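Local coordinates for protein P450 epoxidase (Sorangium cellulosum, PDB 1Q5D) that belongs to the cytochrome P450 family and carries an iron protoporphyrin IX (HEM) together with the bound ligand EPB, at residues T53-V58 and S332-G337; A78-A83 and V185-R190; F143-D148 and L409-K414; A160-P165 and D224-L229. All coordinates share one frame; numbering follows the deposited sequence.

Interaction 1: residues T53-V58 and S332-G337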
loop_
_atom_site.group_PDB
_atom_site.type_symbol
_atom_site.label_atom_id
_atom_site.label_comp_id
_atom_site.label_asym_id
_atom_site.label_seq_id
_atom_site.Cartn_x
_atom_site.Cartn_y
_atom_site.Cartn_z
ATOM N N THR A 53 16.072 -5.031 10.793
ATOM C CA THR A 53 15.143 -6.074 11.208
ATOM C C THR A 53 14.325 -5.807 12.474
ATOM O O THR A 53 13.388 -6.538 12.737
ATOM C CB THR A 53 15.897 -7.384 11.445
ATOM O OG1 THR A 53 16.942 -7.154 12.408
ATOM C CG2 THR A 53 16.634 -7.838 10.178
ATOM N N ARG A 54 14.694 -4.813 13.275
ATOM C CA ARG A 54 14.054 -4.658 14.582
ATOM C C ARG A 54 13.206 -3.386 14.713
ATOM O O ARG A 54 13.536 -2.344 14.159
ATOM C CB ARG A 54 15.103 -4.738 15.697
ATOM C CG ARG A 54 15.772 -6.113 15.773
ATOM C CD ARG A 54 17.057 -6.162 16.616
ATOM N NE ARG A 54 17.707 -7.465 16.488
ATOM C CZ ARG A 54 18.856 -7.791 17.070
ATOM N NH1 ARG A 54 19.498 -6.897 17.821
ATOM N NH2 ARG A 54 19.363 -9.005 16.888
ATOM N N TYR A 55 12.099 -3.490 15.440
ATOM C CA TYR A 55 11.180 -2.357 15.563
ATOM C C TYR A 55 11.857 -1.017 15.858
ATOM O O TYR A 55 11.675 -0.043 15.129
ATOM C CB TYR A 55 10.098 -2.630 16.612
ATOM C CG TYR A 55 9.068 -1.528 16.656
ATOM C CD1 TYR A 55 7.862 -1.655 15.966
ATOM C CD2 TYR A 55 9.303 -0.345 17.374
ATOM C CE1 TYR A 55 6.907 -0.644 16.001
ATOM C CE2 TYR A 55 8.350 0.678 17.410
ATOM C CZ TYR A 55 7.154 0.517 16.728
ATOM O OH TYR A 55 6.202 1.521 16.745
ATOM N N HIS A 56 12.654 -0.953 16.921
ATOM C CA HIS A 56 13.168 0.350 17.357
ATOM C C HIS A 56 14.095 1.003 16.351
ATOM O O HIS A 56 14.090 2.228 16.198
ATOM C CB HIS A 56 13.800 0.271 18.745
ATOM C CG HIS A 56 12.788 0.254 19.848
ATOM N ND1 HIS A 56 12.486 -0.885 20.568
ATOM C CD2 HIS A 56 11.971 1.226 20.321
ATOM C CE1 HIS A 56 11.543 -0.607 21.451
ATOM N NE2 HIS A 56 11.212 0.666 21.321
ATOM N N ASP A 57 14.883 0.189 15.654
ATOM C CA ASP A 57 15.764 0.714 14.621
ATOM C C ASP A 57 14.949 1.152 13.401
ATOM O O ASP A 57 15.184 2.214 12.829
ATOM C CB ASP A 57 16.813 -0.331 14.229
ATOM C CG ASP A 57 17.564 -0.874 15.430
ATOM O OD1 ASP A 57 18.124 -0.051 16.179
ATOM O OD2 ASP A 57 17.627 -2.088 15.721
ATOM N N VAL A 58 13.995 0.320 13.001
ATOM C CA VAL A 58 13.085 0.668 11.908
ATOM C C VAL A 58 12.309 1.963 12.208
ATOM O O VAL A 58 12.286 2.903 11.403
ATOM C CB VAL A 58 12.105 -0.484 11.645
ATOM C CG1 VAL A 58 10.964 -0.028 10.772
ATOM C CG2 VAL A 58 12.834 -1.660 10.997
ATOM N N SER A 332 8.959 -7.831 9.744
ATOM C CA SER A 332 9.818 -8.293 10.828
ATOM C C SER A 332 9.688 -7.402 12.063
ATOM O O SER A 332 9.445 -7.881 13.171
ATOM C CB SER A 332 11.279 -8.305 10.388
ATOM O OG SER A 332 12.112 -8.710 11.482
ATOM N N ALA A 333 9.864 -6.109 11.859
ATOM C CA ALA A 333 9.737 -5.145 12.943
ATOM C C ALA A 333 8.380 -5.321 13.639
ATOM O O ALA A 333 8.266 -5.127 14.849
ATOM C CB ALA A 333 9.894 -3.714 12.386
ATOM N N LEU A 334 7.359 -5.720 12.882
ATOM C CA LEU A 334 6.016 -5.804 13.435
ATOM C C LEU A 334 5.796 -7.115 14.156
ATOM O O LEU A 334 4.739 -7.319 14.751
ATOM C CB LEU A 334 4.944 -5.556 12.356
ATOM C CG LEU A 334 5.007 -4.144 11.756
ATOM C CD1 LEU A 334 3.802 -3.811 10.887
ATOM C CD2 LEU A 334 5.188 -3.075 12.842
ATOM N N ARG A 335 6.802 -7.997 14.128
ATOM C CA ARG A 335 6.778 -9.195 14.959
ATOM C C ARG A 335 7.780 -9.118 16.114
ATOM O O ARG A 335 8.115 -10.121 16.722
ATOM C CB ARG A 335 7.037 -10.464 14.130
ATOM C CG ARG A 335 5.900 -10.855 13.201
ATOM C CD ARG A 335 4.653 -11.331 13.907
ATOM N NE ARG A 335 3.686 -11.902 12.976
ATOM C CZ ARG A 335 3.603 -13.180 12.649
ATOM N NH1 ARG A 335 4.426 -14.066 13.191
ATOM N NH2 ARG A 335 2.680 -13.582 11.784
ATOM N N ASP A 336 8.255 -7.915 16.407
ATOM C CA ASP A 336 9.264 -7.717 17.424
ATOM C C ASP A 336 8.646 -7.870 18.818
ATOM O O ASP A 336 7.791 -7.084 19.210
ATOM C CB ASP A 336 9.883 -6.335 17.235
ATOM C CG ASP A 336 11.170 -6.162 17.999
ATOM O OD1 ASP A 336 11.302 -6.739 19.093
ATOM O OD2 ASP A 336 12.093 -5.449 17.588
ATOM N N GLY A 337 9.078 -8.897 19.555
ATOM C CA GLY A 337 8.506 -9.222 20.854
ATOM C C GLY A 337 8.826 -8.250 21.972
ATOM O O GLY A 337 8.210 -8.288 23.041
HETATM O O HOH W 1 13.326 -3.259 18.476
#
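S332 meets T53 through its hydroxyl. S332 OG stands anti to the backbone N (chi1 178°) and donates to T53 O at 2.8 Å, in the carbonyl plane and on a lone pair. S332 OG is also hydrogen-bonded to R36 NH1, while T53 OG1 bonds to T39 O. A333 CB presses on the backbone of Y55, 3.7 Å from Y55 CA. V58 CG2 packs on A333 CB at 3.8 Å. A333 O lies in the plane of the Y55 ring, at its edge, 3.7 Å from Y55 CD1.

In the P450 fold, strands 49-52 and 325-329 run parallel in the mixed sheet. Just beyond them, the first turn of helix 55-62, with R54 as N-cap, sits against the end of helix 330-333.

L334 CD2 reaches the ring edge at Y55 CE1, 4.3 Å away. The ring is tied down beyond this point by Y55 OH to A354 O. A type I turn from A333 to D336 then brings a carboxylate to the helix start. D336 OD2 accepts from Y55 N at 2.9 Å with its anti lone pair (N-H...O 147°). Water 1 donates to D336 OD2 and accepts from H56 N. One oxygen thus serves two N-H groups of the first turn, one through water. Its negative charge would probably suit this helix end. R54 CB lies 3.6 Å from D336 OD2, but R54 NE bonds to R36 O.

Interaction 2: residues A78-A83 and V185-R190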
loop_
_atom_site.group_PDB
_atom_site.type_symbol
_atom_site.label_atom_id
_atom_site.label_comp_id
_atom_site.label_asym_id
_atom_site.label_seq_id
_atom_site.Cartn_x
_atom_site.Cartn_y
_atom_site.Cartn_z
ATOM N N ALA A 78 21.311 7.384 -11.335
ATOM C CA ALA A 78 21.374 7.548 -12.784
ATOM C C ALA A 78 20.665 6.404 -13.476
ATOM O O ALA A 78 19.808 6.601 -14.335
ATOM C CB ALA A 78 22.843 7.615 -13.247
ATOM N N GLU A 79 21.037 5.196 -13.101
ATOM C CA GLU A 79 20.384 4.023 -13.633
ATOM C C GLU A 79 18.862 4.106 -13.333
ATOM O O GLU A 79 18.032 3.806 -14.202
ATOM C CB GLU A 79 21.075 2.779 -13.057
ATOM C CG GLU A 79 20.358 1.463 -13.214
ATOM C CD GLU A 79 19.297 1.276 -12.158
ATOM O OE1 GLU A 79 18.118 1.337 -12.539
ATOM O OE2 GLU A 79 19.640 1.089 -10.967
ATOM N N TYR A 80 18.497 4.572 -12.138
ATOM C CA TYR A 80 17.076 4.624 -11.758
ATOM C C TYR A 80 16.266 5.678 -12.510
ATOM O O TYR A 80 15.183 5.387 -13.010
ATOM C CB TYR A 80 16.872 4.792 -10.242
ATOM C CG TYR A 80 15.406 4.694 -9.852
ATOM C CD1 TYR A 80 14.691 3.531 -10.084
ATOM C CD2 TYR A 80 14.737 5.769 -9.285
ATOM C CE1 TYR A 80 13.342 3.432 -9.745
ATOM C CE2 TYR A 80 13.375 5.679 -8.936
ATOM C CZ TYR A 80 12.693 4.507 -9.168
ATOM O OH TYR A 80 11.344 4.394 -8.844
ATOM N N SER A 81 16.775 6.903 -12.574
ATOM C CA SER A 81 16.075 7.976 -13.290
ATOM C C SER A 81 15.920 7.652 -14.767
ATOM O O SER A 81 14.957 8.068 -15.402
ATOM C CB SER A 81 16.807 9.311 -13.122
ATOM O OG SER A 81 16.651 9.809 -11.810
ATOM N N SER A 82 16.866 6.905 -15.318
ATOM C CA SER A 82 16.815 6.561 -16.739
ATOM C C SER A 82 15.823 5.435 -17.046
ATOM O O SER A 82 15.331 5.326 -18.170
ATOM C CB SER A 82 18.211 6.198 -17.259
ATOM O OG SER A 82 18.682 4.985 -16.682
ATOM N N ALA A 83 15.541 4.590 -16.052
ATOM C CA ALA A 83 14.595 3.496 -16.237
ATOM C C ALA A 83 13.171 4.038 -16.344
ATOM O O ALA A 83 12.783 4.909 -15.569
ATOM C CB ALA A 83 14.682 2.503 -15.076
ATOM N N VAL A 185 11.425 -0.874 -11.210
ATOM C CA VAL A 185 12.409 -1.279 -12.225
ATOM C C VAL A 185 13.669 -0.469 -12.027
ATOM O O VAL A 185 13.653 0.763 -12.102
ATOM C CB VAL A 185 11.889 -1.084 -13.678
ATOM C CG1 VAL A 185 13.010 -1.381 -14.712
ATOM C CG2 VAL A 185 10.687 -1.975 -13.952
ATOM N N GLY A 186 14.758 -1.166 -11.730
ATOM C CA GLY A 186 16.026 -0.510 -11.496
ATOM C C GLY A 186 16.229 -0.129 -10.041
ATOM O O GLY A 186 17.297 0.360 -9.678
ATOM N N LEU A 187 15.205 -0.344 -9.214
ATOM C CA LEU A 187 15.253 0.029 -7.802
ATOM C C LEU A 187 15.249 -1.223 -6.945
ATOM O O LEU A 187 16.101 -1.383 -6.087
ATOM C CB LEU A 187 14.056 0.907 -7.421
ATOM C CG LEU A 187 14.020 1.532 -6.013
ATOM C CD1 LEU A 187 13.920 0.475 -4.940
ATOM C CD2 LEU A 187 15.205 2.431 -5.741
ATOM N N VAL A 188 14.272 -2.097 -7.176
ATOM C CA VAL A 188 14.171 -3.363 -6.451
ATOM C C VAL A 188 14.384 -4.555 -7.399
ATOM O O VAL A 188 14.022 -4.489 -8.574
ATOM C CB VAL A 188 12.819 -3.489 -5.681
ATOM C CG1 VAL A 188 12.639 -2.335 -4.720
ATOM C CG2 VAL A 188 11.653 -3.557 -6.635
ATOM N N PRO A 189 14.974 -5.625 -6.857
ATOM C CA PRO A 189 15.530 -6.786 -7.589
ATOM C C PRO A 189 14.797 -7.524 -8.731
ATOM O O PRO A 189 15.466 -7.899 -9.714
ATOM C CB PRO A 189 15.805 -7.799 -6.455
ATOM C CG PRO A 189 16.067 -6.994 -5.296
ATOM C CD PRO A 189 15.208 -5.747 -5.408
ATOM N N ARG A 190 13.507 -7.792 -8.597
ATOM C CA ARG A 190 12.817 -8.709 -9.513
ATOM C C ARG A 190 11.386 -8.245 -9.767
ATOM O O ARG A 190 10.448 -8.743 -9.145
ATOM C CB ARG A 190 12.752 -10.119 -8.938
ATOM C CG ARG A 190 14.127 -10.825 -8.704
ATOM C CD ARG A 190 14.015 -12.287 -8.337
ATOM N NE ARG A 190 15.238 -12.800 -7.699
ATOM C CZ ARG A 190 15.350 -14.012 -7.160
ATOM N NH1 ARG A 190 14.339 -14.862 -7.214
ATOM N NH2 ARG A 190 16.487 -14.386 -6.582
#
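Y80 and E79 of helix 77-82 meet V185 to L187, in the loop between helices 169-182 and 195-218. In the P450 fold this is the region that covers the pocket beside the haem. The ligand EPB lies close by: V188 touches it, and the side chain of L187 is about 4 Å from it.

The polar approach is made by E79. Its chain bends at chi2 (-82°), which places CD near the loop. E79 OE2 is 2.8 Å from G186 O. Two oxygens this close suggest that the E79 carboxyl group holds a proton and donates it. E79 OE1 lies 3.0 Å from G186 CA. A glycine, with no side chain on CA, admits the carboxyl group this close, whereas a CB on G186 would clash with E79 OE1. The positive phi of 90° at G186 also suits glycine.

The ring of Y80 supplies the main apolar surface. Its chi1 of -174° sets CG anti to the backbone N, and the CD1-CE1 side of the ring meets the loop. Y80 CE1 touches L187 CB at 3.5 Å. The ring is fixed farther out, where Y80 OH bonds to L183 O, and K91 makes a cation-pi contact with it. A83, just past the helix, adds a smaller apolar touch, with A83 CB 4.2 Å from V185 CG1.

V185 O touches both side chains. It is at the ring edge, near the ring plane, with V185 O 3.6 Å from Y80 CE1 and also 3.6 Å from A83 CB.

Interaction 3: residues F143-D148 and L409-K414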
loop_
_atom_site.group_PDB
_atom_site.type_symbol
_atom_site.label_atom_id
_atom_site.label_comp_id
_atom_site.label_asym_id
_atom_site.label_seq_id
_atom_site.Cartn_x
_atom_site.Cartn_y
_atom_site.Cartn_z
ATOM N N PHE A 143 -16.170 -18.675 -5.004
ATOM C CA PHE A 143 -16.024 -17.226 -4.941
ATOM C C PHE A 143 -14.573 -16.884 -4.611
ATOM O O PHE A 143 -14.025 -17.336 -3.601
ATOM C CB PHE A 143 -16.968 -16.639 -3.884
ATOM C CG PHE A 143 -17.125 -15.143 -3.962
ATOM C CD1 PHE A 143 -17.932 -14.563 -4.935
ATOM C CD2 PHE A 143 -16.482 -14.312 -3.053
ATOM C CE1 PHE A 143 -18.086 -13.183 -5.000
ATOM C CE2 PHE A 143 -16.633 -12.931 -3.117
ATOM C CZ PHE A 143 -17.426 -12.367 -4.090
ATOM N N ASP A 144 -13.953 -16.097 -5.482
ATOM C CA ASP A 144 -12.583 -15.650 -5.284
ATOM C C ASP A 144 -12.571 -14.258 -4.660
ATOM O O ASP A 144 -12.889 -13.274 -5.318
ATOM C CB ASP A 144 -11.847 -15.623 -6.620
ATOM C CG ASP A 144 -10.379 -15.297 -6.472
ATOM O OD1 ASP A 144 -9.633 -15.521 -7.450
ATOM O OD2 ASP A 144 -9.885 -14.817 -5.431
ATOM N N VAL A 145 -12.184 -14.192 -3.393
ATOM C CA VAL A 145 -12.182 -12.938 -2.634
ATOM C C VAL A 145 -11.255 -11.890 -3.242
ATOM O O VAL A 145 -11.453 -10.678 -3.069
ATOM C CB VAL A 145 -11.870 -13.198 -1.156
ATOM C CG1 VAL A 145 -11.706 -11.879 -0.374
ATOM C CG2 VAL A 145 -12.991 -14.056 -0.545
ATOM N N VAL A 146 -10.252 -12.350 -3.979
ATOM C CA VAL A 146 -9.445 -11.418 -4.733
ATOM C C VAL A 146 -10.157 -10.983 -6.010
ATOM O O VAL A 146 -10.642 -9.857 -6.089
ATOM C CB VAL A 146 -8.027 -11.962 -5.038
ATOM C CG1 VAL A 146 -7.258 -10.969 -5.910
ATOM C CG2 VAL A 146 -7.269 -12.211 -3.740
ATOM N N ARG A 147 -10.231 -11.874 -7.001
ATOM C CA ARG A 147 -10.701 -11.488 -8.335
ATOM C C ARG A 147 -12.172 -11.044 -8.397
ATOM O O ARG A 147 -12.522 -10.167 -9.182
ATOM C CB ARG A 147 -10.430 -12.608 -9.362
ATOM C CG ARG A 147 -11.059 -12.354 -10.744
ATOM C CD ARG A 147 -11.003 -13.529 -11.739
ATOM N NE ARG A 147 -10.851 -14.836 -11.093
ATOM C CZ ARG A 147 -11.860 -15.612 -10.700
ATOM N NH1 ARG A 147 -13.123 -15.227 -10.870
ATOM N NH2 ARG A 147 -11.606 -16.782 -10.129
ATOM N N ASP A 148 -13.027 -11.643 -7.574
ATOM C CA ASP A 148 -14.453 -11.346 -7.614
ATOM C C ASP A 148 -14.881 -10.248 -6.624
ATOM O O ASP A 148 -16.048 -9.837 -6.602
ATOM C CB ASP A 148 -15.254 -12.613 -7.316
ATOM C CG ASP A 148 -14.929 -13.744 -8.260
ATOM O OD1 ASP A 148 -14.754 -13.482 -9.464
ATOM O OD2 ASP A 148 -14.843 -14.932 -7.879
ATOM N N LEU A 409 -8.009 -16.222 -3.501
ATOM C CA LEU A 409 -8.468 -16.593 -2.176
ATOM C C LEU A 409 -9.860 -17.179 -2.353
ATOM O O LEU A 409 -10.866 -16.462 -2.341
ATOM C CB LEU A 409 -8.510 -15.352 -1.271
ATOM C CG LEU A 409 -8.961 -15.555 0.178
ATOM C CD1 LEU A 409 -8.245 -16.731 0.802
ATOM C CD2 LEU A 409 -8.756 -14.277 1.016
ATOM N N ASN A 410 -9.912 -18.487 -2.559
ATOM C CA ASN A 410 -11.155 -19.148 -2.921
ATOM C C ASN A 410 -11.926 -19.604 -1.696
ATOM O O ASN A 410 -11.381 -20.270 -0.813
ATOM C CB ASN A 410 -10.891 -20.317 -3.871
ATOM C CG ASN A 410 -10.686 -19.861 -5.308
ATOM O OD1 ASN A 410 -9.579 -19.935 -5.841
ATOM N ND2 ASN A 410 -11.752 -19.373 -5.934
ATOM N N VAL A 411 -13.198 -19.225 -1.642
ATOM C CA VAL A 411 -14.029 -19.532 -0.494
ATOM C C VAL A 411 -15.362 -20.116 -0.932
ATOM O O VAL A 411 -15.739 -20.037 -2.108
ATOM C CB VAL A 411 -14.313 -18.273 0.366
ATOM C CG1 VAL A 411 -13.021 -17.632 0.839
ATOM C CG2 VAL A 411 -15.171 -17.265 -0.408
ATOM N N ILE A 412 -16.058 -20.707 0.033
ATOM C CA ILE A 412 -17.438 -21.115 -0.139
ATOM C C ILE A 412 -18.261 -20.250 0.794
ATOM O O ILE A 412 -18.107 -20.322 2.015
ATOM C CB ILE A 412 -17.612 -22.597 0.225
ATOM C CG1 ILE A 412 -16.696 -23.470 -0.638
ATOM C CG2 ILE A 412 -19.076 -23.009 0.080
ATOM C CD1 ILE A 412 -16.160 -24.696 0.081
ATOM N N LEU A 413 -19.121 -19.419 0.221
ATOM C CA LEU A 413 -19.842 -18.430 1.014
ATOM C C LEU A 413 -20.865 -19.060 1.957
ATOM O O LEU A 413 -20.861 -18.783 3.154
ATOM C CB LEU A 413 -20.481 -17.371 0.114
ATOM C CG LEU A 413 -19.474 -16.491 -0.637
ATOM C CD1 LEU A 413 -20.164 -15.700 -1.730
ATOM C CD2 LEU A 413 -18.723 -15.566 0.323
ATOM N N LYS A 414 -21.734 -19.915 1.425
ATOM C CA LYS A 414 -22.710 -20.613 2.263
ATOM C C LYS A 414 -22.543 -22.127 2.153
ATOM O O LYS A 414 -23.199 -22.771 1.337
ATOM C CB LYS A 414 -24.147 -20.207 1.904
ATOM C CG LYS A 414 -24.268 -19.037 0.931
ATOM C CD LYS A 414 -25.725 -18.737 0.595
ATOM C CE LYS A 414 -26.389 -17.876 1.682
ATOM N NZ LYS A 414 -27.882 -18.022 1.658
#
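D144 OD2 is held by two backbone N-H groups that come from opposite faces of its carboxylate plane. L409 N donates to D144 OD2 across the contact at 3.0 Å and almost straight (177°). V146 N donates to D144 OD2 from its own segment at 2.9 Å, as a capping bond in the turn that leads into helix 146-150. R147 N adds a weak bond. The side chain therefore caps the turn into helix 146-150 and also binds the backbone of L409. R147 and D148 complete a salt-bridge network with D144. The nearby positive charge of R147 probably favours an ionised D144.

In this P450 fold a two-residue strand leading into a capped helix pairs with the C-terminal strand 406-412. The pairing is antiparallel. F143 and V411 are a hydrogen-bonded pair, with V411 N to F143 O at 2.8 Å and F143 N to V411 O at 3.2 Å. D144 and N410 are a non-hydrogen-bonded pair. V145 N then donates to L409 O, 2.8 Å.

Apolar groups fill the F143 side of the sheet. The F143 ring takes L413 CD1 over one face, offset toward the rim, in a CH-pi contact 4.2 Å from the centroid. D148 CB sits over the opposite face. V411 CG2 is at the ring edge. V145 CG2 meets V411 CG1 at 3.8 Å, and the two side chains cross at about a right angle. V145 CB also lies beside L409 CD2, at 3.9 Å.

Helix 257-272 packs against V145, V146, L409 and V411, helix 123-137 covers F143, and strand 390-391 neighbours strand 406-412.

Interaction 4: residues A160-P165 and D224-L229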
loop_
_atom_site.group_PDB
_atom_site.type_symbol
_atom_site.label_atom_id
_atom_site.label_comp_id
_atom_site.label_asym_id
_atom_site.label_seq_id
_atom_site.Cartn_x
_atom_site.Cartn_y
_atom_site.Cartn_z
ATOM N N ALA A 160 -14.288 7.518 -7.131
ATOM C CA ALA A 160 -15.361 8.278 -6.496
ATOM C C ALA A 160 -14.796 9.557 -5.879
ATOM O O ALA A 160 -15.376 10.636 -6.023
ATOM C CB ALA A 160 -16.065 7.423 -5.444
ATOM N N LEU A 161 -13.647 9.449 -5.205
ATOM C CA LEU A 161 -13.014 10.617 -4.597
ATOM C C LEU A 161 -12.579 11.629 -5.667
ATOM O O LEU A 161 -12.583 12.852 -5.439
ATOM C CB LEU A 161 -11.815 10.176 -3.751
ATOM C CG LEU A 161 -10.893 11.247 -3.157
ATOM C CD1 LEU A 161 -11.547 11.934 -1.952
ATOM C CD2 LEU A 161 -9.547 10.643 -2.768
ATOM N N LEU A 162 -12.202 11.102 -6.830
ATOM C CA LEU A 162 -11.739 11.909 -7.952
ATOM C C LEU A 162 -12.888 12.298 -8.896
ATOM O O LEU A 162 -12.677 13.038 -9.854
ATOM C CB LEU A 162 -10.697 11.126 -8.757
ATOM C CG LEU A 162 -9.193 11.316 -8.523
ATOM C CD1 LEU A 162 -8.798 11.953 -7.192
ATOM C CD2 LEU A 162 -8.438 9.994 -8.781
ATOM N N LYS A 163 -14.081 11.774 -8.623
ATOM C CA LYS A 163 -15.259 11.978 -9.455
ATOM C C LYS A 163 -15.000 11.538 -10.894
ATOM O O LYS A 163 -15.249 12.274 -11.854
ATOM C CB LYS A 163 -15.765 13.425 -9.345
ATOM C CG LYS A 163 -16.153 13.789 -7.902
ATOM C CD LYS A 163 -17.115 14.971 -7.844
ATOM C CE LYS A 163 -17.602 15.225 -6.414
ATOM N NZ LYS A 163 -16.483 15.523 -5.476
ATOM N N VAL A 164 -14.480 10.320 -11.025
ATOM C CA VAL A 164 -14.268 9.686 -12.318
ATOM C C VAL A 164 -15.340 8.613 -12.478
ATOM O O VAL A 164 -15.633 7.898 -11.538
ATOM C CB VAL A 164 -12.851 9.056 -12.396
ATOM C CG1 VAL A 164 -12.658 8.258 -13.677
ATOM C CG2 VAL A 164 -11.794 10.115 -12.275
ATOM N N PRO A 165 -15.949 8.527 -13.655
ATOM C CA PRO A 165 -17.005 7.533 -13.925
ATOM C C PRO A 165 -16.540 6.088 -13.732
ATOM O O PRO A 165 -15.385 5.777 -14.038
ATOM C CB PRO A 165 -17.337 7.767 -15.405
ATOM C CG PRO A 165 -16.880 9.166 -15.683
ATOM C CD PRO A 165 -15.676 9.397 -14.817
ATOM N N ASP A 224 -14.412 19.532 -3.912
ATOM C CA ASP A 224 -13.866 18.540 -4.827
ATOM C C ASP A 224 -12.354 18.569 -4.757
ATOM O O ASP A 224 -11.745 19.630 -4.852
ATOM C CB ASP A 224 -14.358 18.834 -6.247
ATOM C CG ASP A 224 -13.826 17.846 -7.263
ATOM O OD1 ASP A 224 -14.183 16.657 -7.170
ATOM O OD2 ASP A 224 -13.054 18.169 -8.181
ATOM N N VAL A 225 -11.740 17.405 -4.566
ATOM C CA VAL A 225 -10.301 17.341 -4.324
ATOM C C VAL A 225 -9.519 17.829 -5.526
ATOM O O VAL A 225 -8.636 18.698 -5.409
ATOM C CB VAL A 225 -9.824 15.894 -3.997
ATOM C CG1 VAL A 225 -8.298 15.842 -3.926
ATOM C CG2 VAL A 225 -10.433 15.414 -2.714
ATOM N N LEU A 226 -9.841 17.268 -6.686
ATOM C CA LEU A 226 -9.167 17.667 -7.931
ATOM C C LEU A 226 -9.339 19.152 -8.237
ATOM O O LEU A 226 -8.368 19.847 -8.548
ATOM C CB LEU A 226 -9.639 16.821 -9.111
ATOM C CG LEU A 226 -9.063 15.409 -9.225
ATOM C CD1 LEU A 226 -9.464 14.795 -10.567
ATOM C CD2 LEU A 226 -7.520 15.396 -9.064
ATOM N N THR A 227 -10.567 19.650 -8.151
ATOM C CA THR A 227 -10.782 21.084 -8.357
ATOM C C THR A 227 -9.891 21.888 -7.420
ATOM O O THR A 227 -9.262 22.872 -7.819
ATOM C CB THR A 227 -12.256 21.453 -8.113
ATOM O OG1 THR A 227 -13.063 20.882 -9.142
ATOM C CG2 THR A 227 -12.488 22.964 -8.273
ATOM N N MET A 228 -9.846 21.467 -6.158
ATOM C CA MET A 228 -9.016 22.147 -5.164
ATOM C C MET A 228 -7.550 22.164 -5.593
ATOM O O MET A 228 -6.887 23.210 -5.541
ATOM C CB MET A 228 -9.173 21.486 -3.784
ATOM C CG MET A 228 -8.374 22.173 -2.681
ATOM S SD MET A 228 -6.665 21.577 -2.614
ATOM C CE MET A 228 -6.974 19.831 -2.149
ATOM N N LEU A 229 -7.047 21.012 -6.029
ATOM C CA LEU A 229 -5.664 20.918 -6.483
ATOM C C LEU A 229 -5.448 21.811 -7.706
ATOM O O LEU A 229 -4.463 22.549 -7.793
ATOM C CB LEU A 229 -5.281 19.455 -6.797
ATOM C CG LEU A 229 -5.241 18.522 -5.582
ATOM C CD1 LEU A 229 -5.116 17.038 -6.007
ATOM C CD2 LEU A 229 -4.113 18.922 -4.624
HETATM O O HOH W 2 -12.193 15.237 -7.220
HETATM O O HOH W 3 -13.553 14.987 -4.187
#
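K163 and D224 join two helix ends of the P450 fold. K163, with positive phi (56°), follows helix 154-161 in a Schellman motif. D224 is the N-cap of helix 225-234. The two side chains run antiparallel alongside one another. K163 NZ forms a salt bridge with D224 OD1 at 3.1 Å, on the anti lone pair of that oxygen. The bend at chi4 (60°) sets NZ there.

The other carboxylate oxygen serves the helix. D224 OD2 accepts from T227 N at 2.9 Å, above the carboxylate plane. It also accepts from T227 OG1 on the anti side, slightly out of plane and on the other side of that plane from T227 N. R216 NH1 adds a salt bridge to D224 OD2 and also a bond to L162 O. With K163 and R216 both close, D224 is probably ionised.

Two waters link the segments further. Water 3 accepts from V225 N at 3.0 Å and lies 2.7 Å from L161 O. Water 2 accepts from L226 N and lies 3.0 Å from L161 O. These waters thus take up two N-H groups of the first turn of helix 225-234.

Leucines close the apolar side. L162 CD1 lies 4.0 Å from L226 CG, and L226 packs on helix 195-218 as well. L161, whose side chain is about 5 Å from the haem, crosses V225 obliquely, with L161 CD1 3.7 Å from V225 CG2.

How the interactions relate
From the N terminus, interaction 1 opens first, at 53-58, and closes at 332-337. It ties the start of helix 55-62 to the chain after strand 325-329. Interactions 2 and 4 both lie within that long loop. Interaction 2 opens next and runs from helix 77-82 to the loop before helix 195-218. Interaction 3 opens at 143-148 and closes last, at 409-414, tying strand 143-144 and helix 146-150 to strand 406-412. It crosses interactions 1 and 2 and encloses interaction 4. Interaction 4 joins the end of helix 154-161 to helix 225-234 and crosses interaction 2. No two contacts touch. Interactions 1 and 4 lie on opposite sides of the chain centre, with centres about 38 Å apart.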